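Local coordinates for protein alkaline serine protease (Pseudoalteromonas sp., PDB 1Y9Z) that probably hydrolyses peptide bonds as a cold-adapted serine endopeptidase of the subtilisin-like family, with a beta-barrel domain inserted into its alpha/beta fold, at residues 108-113 / 126-131; 150-155 / 377-382; 204-209 / 214-219; 396-401 / 417-422. One frame throughout, in Å; residues are numbered along the deposited sequence.

Contact 1: 108-113 / 126-131. With PMS (phenylmethanesulfonic acid), chain H.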
loop_
_atom_site.group_PDB
_atom_site.type_symbol
_atom_site.label_atom_id
_atom_site.label_comp_id
_atom_site.label_asym_id
_atom_site.label_seq_id
_atom_site.Cartn_x
_atom_site.Cartn_y
_atom_site.Cartn_z
ATOM N N SER A 108 -1.892 24.309 -12.416
ATOM C CA SER A 108 -1.093 25.121 -11.516
ATOM C C SER A 108 -0.156 24.282 -10.648
ATOM O O SER A 108 0.100 23.115 -10.935
ATOM C CB SER A 108 -2.006 25.980 -10.636
ATOM O OG SER A 108 -1.279 27.033 -10.027
ATOM N N SER A 109 0.335 24.892 -9.576
ATOM C CA SER A 109 1.285 24.267 -8.660
ATOM C C SER A 109 0.685 23.375 -7.579
ATOM O O SER A 109 -0.530 23.315 -7.396
ATOM C CB SER A 109 2.080 25.361 -7.962
ATOM O OG SER A 109 1.214 26.110 -7.125
ATOM N N LEU A 110 1.569 22.697 -6.849
ATOM C CA LEU A 110 1.156 21.843 -5.745
ATOM C C LEU A 110 0.577 22.763 -4.676
ATOM O O LEU A 110 -0.412 22.431 -4.024
ATOM C CB LEU A 110 2.356 21.075 -5.178
ATOM C CG LEU A 110 2.104 20.240 -3.917
ATOM C CD1 LEU A 110 1.051 19.178 -4.195
ATOM C CD2 LEU A 110 3.404 19.596 -3.470
ATOM N N VAL A 111 1.196 23.927 -4.500
ATOM C CA VAL A 111 0.712 24.890 -3.522
ATOM C C VAL A 111 -0.734 25.249 -3.856
ATOM O O VAL A 111 -1.577 25.346 -2.965
ATOM C CB VAL A 111 1.585 26.171 -3.512
ATOM C CG1 VAL A 111 0.874 27.296 -2.772
ATOM C CG2 VAL A 111 2.920 25.874 -2.836
ATOM N N ALA A 112 -1.023 25.429 -5.144
ATOM C CA ALA A 112 -2.377 25.767 -5.569
ATOM C C ALA A 112 -3.341 24.622 -5.262
ATOM O O ALA A 112 -4.491 24.858 -4.888
ATOM C CB ALA A 112 -2.397 26.088 -7.059
ATOM N N ALA A 113 -2.871 23.387 -5.426
ATOM C CA ALA A 113 -3.694 22.213 -5.149
ATOM C C ALA A 113 -4.027 22.170 -3.662
ATOM O O ALA A 113 -5.162 21.885 -3.279
ATOM C CB ALA A 113 -2.956 20.942 -5.563
ATOM N N VAL A 126 -4.448 17.031 4.661
ATOM C CA VAL A 126 -4.119 16.981 3.243
ATOM C C VAL A 126 -3.083 15.878 3.093
ATOM O O VAL A 126 -1.992 15.953 3.669
ATOM C CB VAL A 126 -3.545 18.320 2.738
ATOM C CG1 VAL A 126 -3.136 18.192 1.278
ATOM C CG2 VAL A 126 -4.595 19.420 2.887
ATOM N N THR A 127 -3.436 14.844 2.337
ATOM C CA THR A 127 -2.548 13.713 2.142
ATOM C C THR A 127 -1.996 13.711 0.717
ATOM O O THR A 127 -2.739 13.827 -0.264
ATOM C CB THR A 127 -3.293 12.395 2.495
ATOM O OG1 THR A 127 -2.370 11.303 2.509
ATOM C CG2 THR A 127 -4.417 12.120 1.507
ATOM N N MET A 128 -0.676 13.590 0.618
ATOM C CA MET A 128 0.009 13.643 -0.663
ATOM C C MET A 128 0.950 12.471 -0.910
ATOM O O MET A 128 2.096 12.466 -0.452
ATOM C CB MET A 128 0.774 14.968 -0.747
ATOM C CG MET A 128 -0.137 16.176 -0.544
ATOM S SD MET A 128 0.693 17.755 -0.244
ATOM C CE MET A 128 1.065 17.617 1.495
ATOM N N SER A 129 0.454 11.470 -1.630
ATOM C CA SER A 129 1.257 10.303 -1.969
ATOM C C SER A 129 1.970 10.639 -3.266
ATOM O O SER A 129 1.732 10.030 -4.310
ATOM C CB SER A 129 0.367 9.072 -2.144
ATOM O OG SER A 129 -0.097 8.608 -0.890
ATOM N N LEU A 130 2.845 11.634 -3.180
ATOM C CA LEU A 130 3.600 12.119 -4.322
ATOM C C LEU A 130 4.849 12.822 -3.819
ATOM O O LEU A 130 4.942 13.172 -2.643
ATOM C CB LEU A 130 2.736 13.092 -5.134
ATOM C CG LEU A 130 2.172 14.313 -4.396
ATOM C CD1 LEU A 130 3.208 15.431 -4.377
ATOM C CD2 LEU A 130 0.912 14.798 -5.094
ATOM N N GLY A 131 5.807 13.030 -4.714
ATOM C CA GLY A 131 7.029 13.697 -4.315
ATOM C C GLY A 131 7.924 14.065 -5.476
ATOM O O GLY A 131 7.875 13.445 -6.540
HETATM C C PMS H . 4.980 7.489 -5.663
HETATM S S PMS H . 4.765 7.666 -3.875
HETATM C C1 PMS H . 4.718 8.795 -6.455
HETATM C C2 PMS H . 5.833 9.677 -6.698
HETATM C C3 PMS H . 5.637 10.893 -7.426
HETATM C C4 PMS H . 4.298 11.189 -7.895
HETATM C C5 PMS H . 3.199 10.328 -7.659
HETATM C C6 PMS H . 3.347 9.103 -6.937
HETATM O O2S PMS H . 5.234 8.997 -3.506
HETATM O O1S PMS H . 5.536 6.657 -3.189
#
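Leu130 touches Leu110 with one end of its side chain and the bound phenylmethanesulfonic acid with the other. Its CB sits over the rim of the ligand's phenyl ring, just outside the C4-C5 bond, 3.7 Å from ligand C4. With chi1 at 57°, CG lies between the backbone N and the carbonyl carbon, and the fork is carried off the ring toward the helix. At the tip, Leu130 CD1 comes to 4.3 Å from Leu110 CD2, while Leu130 CD2 stands 4.5 Å from Leu110 CD1, so the two isopropyl ends face each other. Leu110 CD1 is also 4.2 Å from the thioether SD of Met128, and Leu110 thus spans the last strand residue, Met128, and Leu130 in the loop that follows. The elements belong to a beta-alpha-beta crossover: strand 92-100 leads through helix 110-119 into strand 125-128, parallel to it. Ser109 caps this helix, its OG accepting from Ala112 N at 3.1 Å. Past the strand, an inverse gamma turn centred on Ser129 bends the chain toward the ligand, and Ser129 O lies 3.2 Å from ligand C6. Ser129-Leu130-Gly131 occupies the position of the segment that lines the S1 pocket in subtilisins, consistent with the phenyl group lying there. Gly131 N approaches the same ring, 3.5 Å from ligand C3, and Ser129 OG is hydrogen-bonded to Ser369 O.

Contact 2: 150-155 / 377-382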
loop_
_atom_site.group_PDB
_atom_site.type_symbol
_atom_site.label_atom_id
_atom_site.label_comp_id
_atom_site.label_asym_id
_atom_site.label_seq_id
_atom_site.Cartn_x
_atom_site.Cartn_y
_atom_site.Cartn_z
ATOM N N GLY A 150 -3.437 25.309 11.102
ATOM C CA GLY A 150 -4.195 24.167 11.586
ATOM C C GLY A 150 -4.449 23.016 10.630
ATOM O O GLY A 150 -5.251 22.133 10.938
ATOM N N VAL A 151 -3.780 23.009 9.481
ATOM C CA VAL A 151 -3.960 21.929 8.511
ATOM C C VAL A 151 -2.835 20.909 8.634
ATOM O O VAL A 151 -1.658 21.263 8.542
ATOM C CB VAL A 151 -3.979 22.474 7.068
ATOM C CG1 VAL A 151 -4.179 21.329 6.080
ATOM C CG2 VAL A 151 -5.080 23.508 6.919
ATOM N N LEU A 152 -3.195 19.646 8.849
ATOM C CA LEU A 152 -2.204 18.580 8.979
ATOM C C LEU A 152 -1.790 18.105 7.588
ATOM O O LEU A 152 -2.631 17.691 6.785
ATOM C CB LEU A 152 -2.779 17.412 9.792
ATOM C CG LEU A 152 -1.861 16.220 10.094
ATOM C CD1 LEU A 152 -0.664 16.668 10.919
ATOM C CD2 LEU A 152 -2.649 15.162 10.853
ATOM N N LEU A 153 -0.488 18.169 7.317
ATOM C CA LEU A 153 0.070 17.774 6.028
ATOM C C LEU A 153 0.866 16.479 6.160
ATOM O O LEU A 153 1.749 16.364 7.014
ATOM C CB LEU A 153 0.972 18.892 5.497
ATOM C CG LEU A 153 0.340 20.288 5.458
ATOM C CD1 LEU A 153 1.386 21.309 5.045
ATOM C CD2 LEU A 153 -0.844 20.302 4.494
ATOM N N ILE A 154 0.560 15.515 5.297
ATOM C CA ILE A 154 1.211 14.210 5.323
ATOM C C ILE A 154 1.595 13.801 3.900
ATOM O O ILE A 154 0.799 13.952 2.976
ATOM C CB ILE A 154 0.251 13.165 5.945
ATOM C CG1 ILE A 154 -0.133 13.609 7.362
ATOM C CG2 ILE A 154 0.899 11.790 5.975
ATOM C CD1 ILE A 154 -1.271 12.818 7.979
ATOM N N ALA A 155 2.814 13.291 3.724
ATOM C CA ALA A 155 3.280 12.899 2.397
ATOM C C ALA A 155 4.257 11.728 2.403
ATOM O O ALA A 155 4.869 11.410 3.426
ATOM C CB ALA A 155 3.914 14.100 1.702
ATOM N N GLY A 377 -5.132 8.461 6.973
ATOM C CA GLY A 377 -6.449 7.933 7.282
ATOM C C GLY A 377 -6.588 7.817 8.790
ATOM O O GLY A 377 -7.594 8.237 9.364
ATOM N N VAL A 378 -5.571 7.253 9.436
ATOM C CA VAL A 378 -5.585 7.099 10.887
ATOM C C VAL A 378 -5.558 8.459 11.574
ATOM O O VAL A 378 -6.220 8.659 12.588
ATOM C CB VAL A 378 -4.384 6.254 11.377
ATOM C CG1 VAL A 378 -4.217 6.398 12.886
ATOM C CG2 VAL A 378 -4.603 4.793 11.020
ATOM N N ALA A 379 -4.794 9.397 11.023
ATOM C CA ALA A 379 -4.710 10.732 11.606
ATOM C C ALA A 379 -6.098 11.361 11.645
ATOM O O ALA A 379 -6.501 11.953 12.646
ATOM C CB ALA A 379 -3.760 11.607 10.790
ATOM N N THR A 380 -6.829 11.220 10.547
ATOM C CA THR A 380 -8.172 11.771 10.442
ATOM C C THR A 380 -9.110 11.080 11.434
ATOM O O THR A 380 -9.894 11.737 12.124
ATOM C CB THR A 380 -8.719 11.601 9.006
ATOM O OG1 THR A 380 -7.806 12.204 8.076
ATOM C CG2 THR A 380 -10.075 12.267 8.864
ATOM N N LEU A 381 -9.018 9.756 11.503
ATOM C CA LEU A 381 -9.850 8.968 12.410
ATOM C C LEU A 381 -9.624 9.370 13.866
ATOM O O LEU A 381 -10.573 9.625 14.608
ATOM C CB LEU A 381 -9.549 7.478 12.231
ATOM C CG LEU A 381 -10.219 6.498 13.200
ATOM C CD1 LEU A 381 -11.738 6.629 13.133
ATOM C CD2 LEU A 381 -9.787 5.082 12.844
ATOM N N VAL A 382 -8.361 9.425 14.271
ATOM C CA VAL A 382 -8.015 9.795 15.635
ATOM C C VAL A 382 -8.448 11.225 15.934
ATOM O O VAL A 382 -8.997 11.509 16.998
ATOM C CB VAL A 382 -6.494 9.653 15.868
ATOM C CG1 VAL A 382 -6.114 10.230 17.223
ATOM C CG2 VAL A 382 -6.098 8.187 15.791
#
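Leu152, in the strand, and Ala379, in the helix, mark the closest backbone approach, their CA atoms 8.6 Å apart, a spacing bridged entirely by side chains. The helix, 368-385, packs on the parallel sheet of the subtilisin-like alpha/beta domain. In this family the helix carries the catalytic serine near its N-terminus, consistent with Ser369 lining the ligand pocket here. Strand 152-156 lies between neighbours 125-128 and 174-180. It follows helix 137-148, which ends in a Schellman motif at Gly150, where phi is positive. Alternation along the strand sends Leu152 and Ile154 toward helix 368-385, whereas Leu153 packs on Val126 and Val174. Leu152 has CG anti to the backbone N, chi1 -177°, which stretches the side chain out toward the helix, and its CD2 stops 3.7 Å from Ala379 CB. Ile154 reaches the same methyl with the far end of its longer branch, CD1 lying 3.9 Å from Ala379 CB. Further contacts of Ile154 with Thr372, Val375 and Ser376 extend this interface one to two turns back along the helix. Leu152 CD2 and Ile154 CD1 are themselves only 4.0 Å apart, so with Ala379 CB they form a nearly equilateral triangle of methyl carbons.

Contact 3: 204-209 / 214-219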
loop_
_atom_site.group_PDB
_atom_site.type_symbol
_atom_site.label_atom_id
_atom_site.label_comp_id
_atom_site.label_asym_id
_atom_site.label_seq_id
_atom_site.Cartn_x
_atom_site.Cartn_y
_atom_site.Cartn_z
ATOM N N ALA A 204 2.973 -4.873 -0.467
ATOM C CA ALA A 204 1.851 -5.777 -0.723
ATOM C C ALA A 204 0.573 -5.241 -0.086
ATOM O O ALA A 204 -0.029 -5.890 0.774
ATOM C CB ALA A 204 2.167 -7.174 -0.181
ATOM N N ILE A 205 0.167 -4.050 -0.518
ATOM C CA ILE A 205 -1.036 -3.409 -0.000
ATOM C C ILE A 205 -2.199 -3.571 -0.979
ATOM O O ILE A 205 -2.180 -3.026 -2.083
ATOM C CB ILE A 205 -0.797 -1.895 0.250
ATOM C CG1 ILE A 205 0.399 -1.700 1.196
ATOM C CG2 ILE A 205 -2.054 -1.252 0.820
ATOM C CD1 ILE A 205 0.300 -2.462 2.510
ATOM N N LEU A 206 -3.206 -4.334 -0.567
ATOM C CA LEU A 206 -4.382 -4.562 -1.396
ATOM C C LEU A 206 -5.366 -3.411 -1.235
ATOM O O LEU A 206 -5.675 -3.000 -0.116
ATOM C CB LEU A 206 -5.064 -5.869 -0.990
ATOM C CG LEU A 206 -6.370 -6.220 -1.710
ATOM C CD1 LEU A 206 -6.092 -6.476 -3.187
ATOM C CD2 LEU A 206 -6.992 -7.450 -1.058
ATOM N N SER A 207 -5.853 -2.881 -2.352
ATOM C CA SER A 207 -6.826 -1.801 -2.300
ATOM C C SER A 207 -7.595 -1.710 -3.609
ATOM O O SER A 207 -7.374 -2.492 -4.535
ATOM C CB SER A 207 -6.141 -0.457 -2.010
ATOM O OG SER A 207 -7.101 0.560 -1.752
ATOM N N THR A 208 -8.508 -0.751 -3.660
ATOM C CA THR A 208 -9.329 -0.493 -4.833
ATOM C C THR A 208 -8.510 0.134 -5.959
ATOM O O THR A 208 -7.582 0.904 -5.713
ATOM C CB THR A 208 -10.446 0.503 -4.488
ATOM O OG1 THR A 208 -9.868 1.634 -3.821
ATOM C CG2 THR A 208 -11.480 -0.131 -3.571
ATOM N N VAL A 209 -8.843 -0.218 -7.195
ATOM C CA VAL A 209 -8.203 0.390 -8.357
ATOM C C VAL A 209 -9.310 0.642 -9.369
ATOM O O VAL A 209 -10.409 0.100 -9.238
ATOM C CB VAL A 209 -7.115 -0.506 -9.003
ATOM C CG1 VAL A 209 -5.956 -0.706 -8.033
ATOM C CG2 VAL A 209 -7.709 -1.832 -9.442
ATOM N N GLY A 214 -7.370 -3.950 -12.233
ATOM C CA GLY A 214 -6.666 -4.686 -11.202
ATOM C C GLY A 214 -6.318 -6.121 -11.521
ATOM O O GLY A 214 -6.545 -6.618 -12.628
ATOM N N ARG A 215 -5.767 -6.796 -10.521
ATOM C CA ARG A 215 -5.357 -8.177 -10.669
ATOM C C ARG A 215 -5.352 -8.815 -9.288
ATOM O O ARG A 215 -4.980 -8.174 -8.304
ATOM C CB ARG A 215 -3.956 -8.222 -11.272
ATOM C CG ARG A 215 -3.545 -9.575 -11.767
ATOM C CD ARG A 215 -2.109 -9.546 -12.228
ATOM N NE ARG A 215 -1.712 -10.859 -12.707
ATOM C CZ ARG A 215 -0.471 -11.323 -12.659
ATOM N NH1 ARG A 215 -0.206 -12.537 -13.117
ATOM N NH2 ARG A 215 0.497 -10.573 -12.147
ATOM N N LEU A 216 -5.776 -10.071 -9.212
ATOM C CA LEU A 216 -5.812 -10.775 -7.941
ATOM C C LEU A 216 -5.303 -12.196 -8.102
ATOM O O LEU A 216 -5.085 -12.665 -9.216
ATOM C CB LEU A 216 -7.238 -10.794 -7.384
ATOM C CG LEU A 216 -7.830 -9.432 -7.010
ATOM C CD1 LEU A 216 -9.301 -9.587 -6.649
ATOM C CD2 LEU A 216 -7.047 -8.836 -5.849
ATOM N N ALA A 217 -5.107 -12.866 -6.974
ATOM C CA ALA A 217 -4.634 -14.240 -6.968
ATOM C C ALA A 217 -5.387 -15.010 -5.894
ATOM O O ALA A 217 -6.022 -14.415 -5.020
ATOM C CB ALA A 217 -3.135 -14.278 -6.696
ATOM N N ASP A 218 -5.317 -16.334 -5.956
ATOM C CA ASP A 218 -6.002 -17.160 -4.980
ATOM C C ASP A 218 -5.363 -18.541 -4.916
ATOM O O ASP A 218 -4.704 -18.980 -5.863
ATOM C CB ASP A 218 -7.482 -17.292 -5.361
ATOM C CG ASP A 218 -8.366 -17.662 -4.183
ATOM O OD1 ASP A 218 -7.839 -17.885 -3.072
ATOM O OD2 ASP A 218 -9.600 -17.725 -4.370
ATOM N N ILE A 219 -5.547 -19.198 -3.777
ATOM C CA ILE A 219 -5.054 -20.551 -3.544
ATOM C C ILE A 219 -6.216 -21.249 -2.862
ATOM O O ILE A 219 -6.694 -20.787 -1.827
ATOM C CB ILE A 219 -3.852 -20.590 -2.579
ATOM C CG1 ILE A 219 -2.657 -19.862 -3.191
ATOM C CG2 ILE A 219 -3.485 -22.043 -2.275
ATOM C CD1 ILE A 219 -1.478 -19.728 -2.237
#
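Leu206 and Leu216 supply the apolar part of this contact. Their side chains cross at about a right angle and meet through one methyl each, Leu206 CD1 lying 3.7 Å from Leu216 CD2. Leu206 is extended, its CG trans to its own N (chi1 176°), and this carries its fork across a gap that at the CA atoms of the two leucines measures 9.1 Å.

The second kind of contact is side chain against backbone. Val209 CG2 rests on Gly214, 3.5 Å from Gly214 CA and equally close to its N. A beta carbon on Gly214 would point at this methyl and fall about 2.9 Å from it, a clash, so the fit depends on the absence of a side chain. Here the backbones come nearest, with the CA atoms of Val209 and Gly214 6.0 Å apart.

Polar bonding is directed to other partners. Strand 205-208 pairs antiparallel with 362-365, and strand 214-221 with 351-360, so the two segments share a continuous partner chain instead of bonding to each other. Ser207 OG and Thr208 OG1 are hydrogen-bonded to His68 O and Thr67 O, while Arg215 turns away from 204-209 and is held by Asn250 OD1 and His234 O.

The arrangement is consistent with a junction between domains: strand 205-208, which contacts helix 65-74 of the subtilisin-like alpha/beta domain, passes through a short loop into 214-221, a strand of the large mixed sheet that probably forms the inserted beta-barrel domain.

Contact 4: 396-401 / 417-422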
loop_
_atom_site.group_PDB
_atom_site.type_symbol
_atom_site.label_atom_id
_atom_site.label_comp_id
_atom_site.label_asym_id
_atom_site.label_seq_id
_atom_site.Cartn_x
_atom_site.Cartn_y
_atom_site.Cartn_z
ATOM N N ALA A 396 1.947 15.425 16.996
ATOM C CA ALA A 396 2.744 15.038 18.155
ATOM C C ALA A 396 2.200 13.759 18.785
ATOM O O ALA A 396 2.967 12.888 19.201
ATOM C CB ALA A 396 2.751 16.166 19.182
ATOM N N ALA A 397 0.878 13.644 18.849
ATOM C CA ALA A 397 0.246 12.467 19.428
ATOM C C ALA A 397 0.605 11.214 18.635
ATOM O O ALA A 397 0.902 10.168 19.210
ATOM C CB ALA A 397 -1.264 12.648 19.465
ATOM N N LEU A 398 0.584 11.320 17.311
ATOM C CA LEU A 398 0.911 10.177 16.465
ATOM C C LEU A 398 2.360 9.738 16.679
ATOM O O LEU A 398 2.651 8.547 16.784
ATOM C CB LEU A 398 0.682 10.527 14.991
ATOM C CG LEU A 398 -0.749 10.916 14.602
ATOM C CD1 LEU A 398 -0.793 11.302 13.133
ATOM C CD2 LEU A 398 -1.698 9.757 14.879
ATOM N N ASN A 399 3.266 10.706 16.754
ATOM C CA ASN A 399 4.680 10.411 16.952
ATOM C C ASN A 399 4.961 9.848 18.340
ATOM O O ASN A 399 5.741 8.908 18.495
ATOM C CB ASN A 399 5.506 11.681 16.743
ATOM C CG ASN A 399 5.522 12.131 15.298
ATOM O OD1 ASN A 399 5.792 13.297 15.000
ATOM N ND2 ASN A 399 5.246 11.206 14.391
ATOM N N ALA A 400 4.317 10.426 19.347
ATOM C CA ALA A 400 4.517 9.992 20.724
ATOM C C ALA A 400 3.992 8.589 21.006
ATOM O O ALA A 400 4.459 7.927 21.933
ATOM C CB ALA A 400 3.865 10.984 21.674
ATOM N N THR A 401 3.029 8.131 20.210
ATOM C CA THR A 401 2.443 6.815 20.430
ATOM C C THR A 401 2.772 5.757 19.384
ATOM O O THR A 401 2.278 4.635 19.465
ATOM C CB THR A 401 0.913 6.912 20.547
ATOM O OG1 THR A 401 0.369 7.414 19.321
ATOM C CG2 THR A 401 0.528 7.842 21.688
ATOM N N GLY A 417 8.370 5.008 14.247
ATOM C CA GLY A 417 7.825 3.663 14.215
ATOM C C GLY A 417 6.483 3.529 13.527
ATOM O O GLY A 417 6.058 4.409 12.780
ATOM N N MET A 418 5.812 2.413 13.795
ATOM C CA MET A 418 4.513 2.130 13.199
ATOM C C MET A 418 3.401 2.932 13.859
ATOM O O MET A 418 3.269 2.935 15.084
ATOM C CB MET A 418 4.203 0.636 13.320
ATOM C CG MET A 418 2.961 0.209 12.564
ATOM S SD MET A 418 3.192 0.353 10.784
ATOM C CE MET A 418 2.575 -1.235 10.231
ATOM N N ILE A 419 2.599 3.611 13.046
ATOM C CA ILE A 419 1.496 4.406 13.566
ATOM C C ILE A 419 0.552 3.492 14.354
ATOM O O ILE A 419 0.326 2.343 13.976
ATOM C CB ILE A 419 0.740 5.117 12.416
ATOM C CG1 ILE A 419 -0.281 6.099 12.993
ATOM C CG2 ILE A 419 0.084 4.088 11.500
ATOM C CD1 ILE A 419 -0.812 7.092 11.981
ATOM N N ASN A 420 0.020 4.013 15.455
ATOM C CA ASN A 420 -0.870 3.250 16.328
ATOM C C ASN A 420 -2.100 4.090 16.657
ATOM O O ASN A 420 -2.052 4.957 17.530
ATOM C CB ASN A 420 -0.128 2.887 17.619
ATOM C CG ASN A 420 -0.899 1.913 18.486
ATOM O OD1 ASN A 420 -2.108 2.043 18.660
ATOM N ND2 ASN A 420 -0.195 0.935 19.045
ATOM N N ALA A 421 -3.202 3.817 15.965
ATOM C CA ALA A 421 -4.442 4.560 16.160
ATOM C C ALA A 421 -4.982 4.512 17.586
ATOM O O ALA A 421 -5.341 5.542 18.152
ATOM C CB ALA A 421 -5.502 4.057 15.188
ATOM N N VAL A 422 -5.041 3.313 18.158
ATOM C CA VAL A 422 -5.554 3.137 19.512
ATOM C C VAL A 422 -4.765 3.946 20.536
ATOM O O VAL A 422 -5.344 4.672 21.343
ATOM C CB VAL A 422 -5.530 1.649 19.924
ATOM C CG1 VAL A 422 -6.068 1.488 21.342
ATOM C CG2 VAL A 422 -6.359 0.832 18.950
HETATM O O HOH W 1 0.673 6.584 16.612
#
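Asn420 meets Thr401 with its CB, which lies 3.5 Å from Thr401 O, and not with a face of its carboxamide. A chi1 of -171° turns Asn420 CG to the side opposite its own N and carries the flat amide past CB, away from Thr401 O. Its polar atoms are both engaged: OD1 accepts from Ala423 N, and ND2 is hydrogen-bonded to Asp403 OD2. The bond to Ala423 makes Asn420 the N-cap of helix 421-430. Together with helix 391-401 it brackets a loop that holds a calcium ion through Asp404, Leu405, Val407, Gly409 and Asp411. One water ties the last turn of helix 391-401 to the residue just before helix 421-430. It donates to Leu398 O at 2.8 Å and to Thr401 OG1 at 2.8 Å, and accepts from Asn420 N at 2.9 Å. Thr401 OG1 donates to Ala397 O, 2.8 Å away, from 27° out of the carbonyl plane and with a C=O...donor angle of 144°, so the hydroxyl both gives and receives. A valine here would put a methyl in place of OG1, and the water would probably lose one of its three partners and Ala397 O its hydroxyl donor. The side chains of Leu398 and Ile419 run alongside each other in one direction, with Leu398 CD2 4.0 Å from Ile419 CD1. Both reach helix 368-385, Leu398 on Ala379 and Ile419 on Val375 and Val378.

How the contacts relate
Contacts 1 and 2 share one sheet: strands 125-128 and 152-156 are neighbours, with probable backbone hydrogen bonds Met128 N to Ile154 O and Val126 N to Leu152 O. Contact 2 also touches contact 4, Val378 CG1 lying 3.5 Å from Ala421 CB, so helix 368-385 is covered by sheet and by C-terminal segments. Every touching residue of contact 2 is buried and its chemistry purely apolar; contact 1 is largely buried but borders the ligand. Contact 4, half buried, adds a water and a polar cap. Contact 3, three of its four touching residues buried, meets through methyls and a glycine backbone, its strands bonding to others; it stands apart, where the two domains probably join.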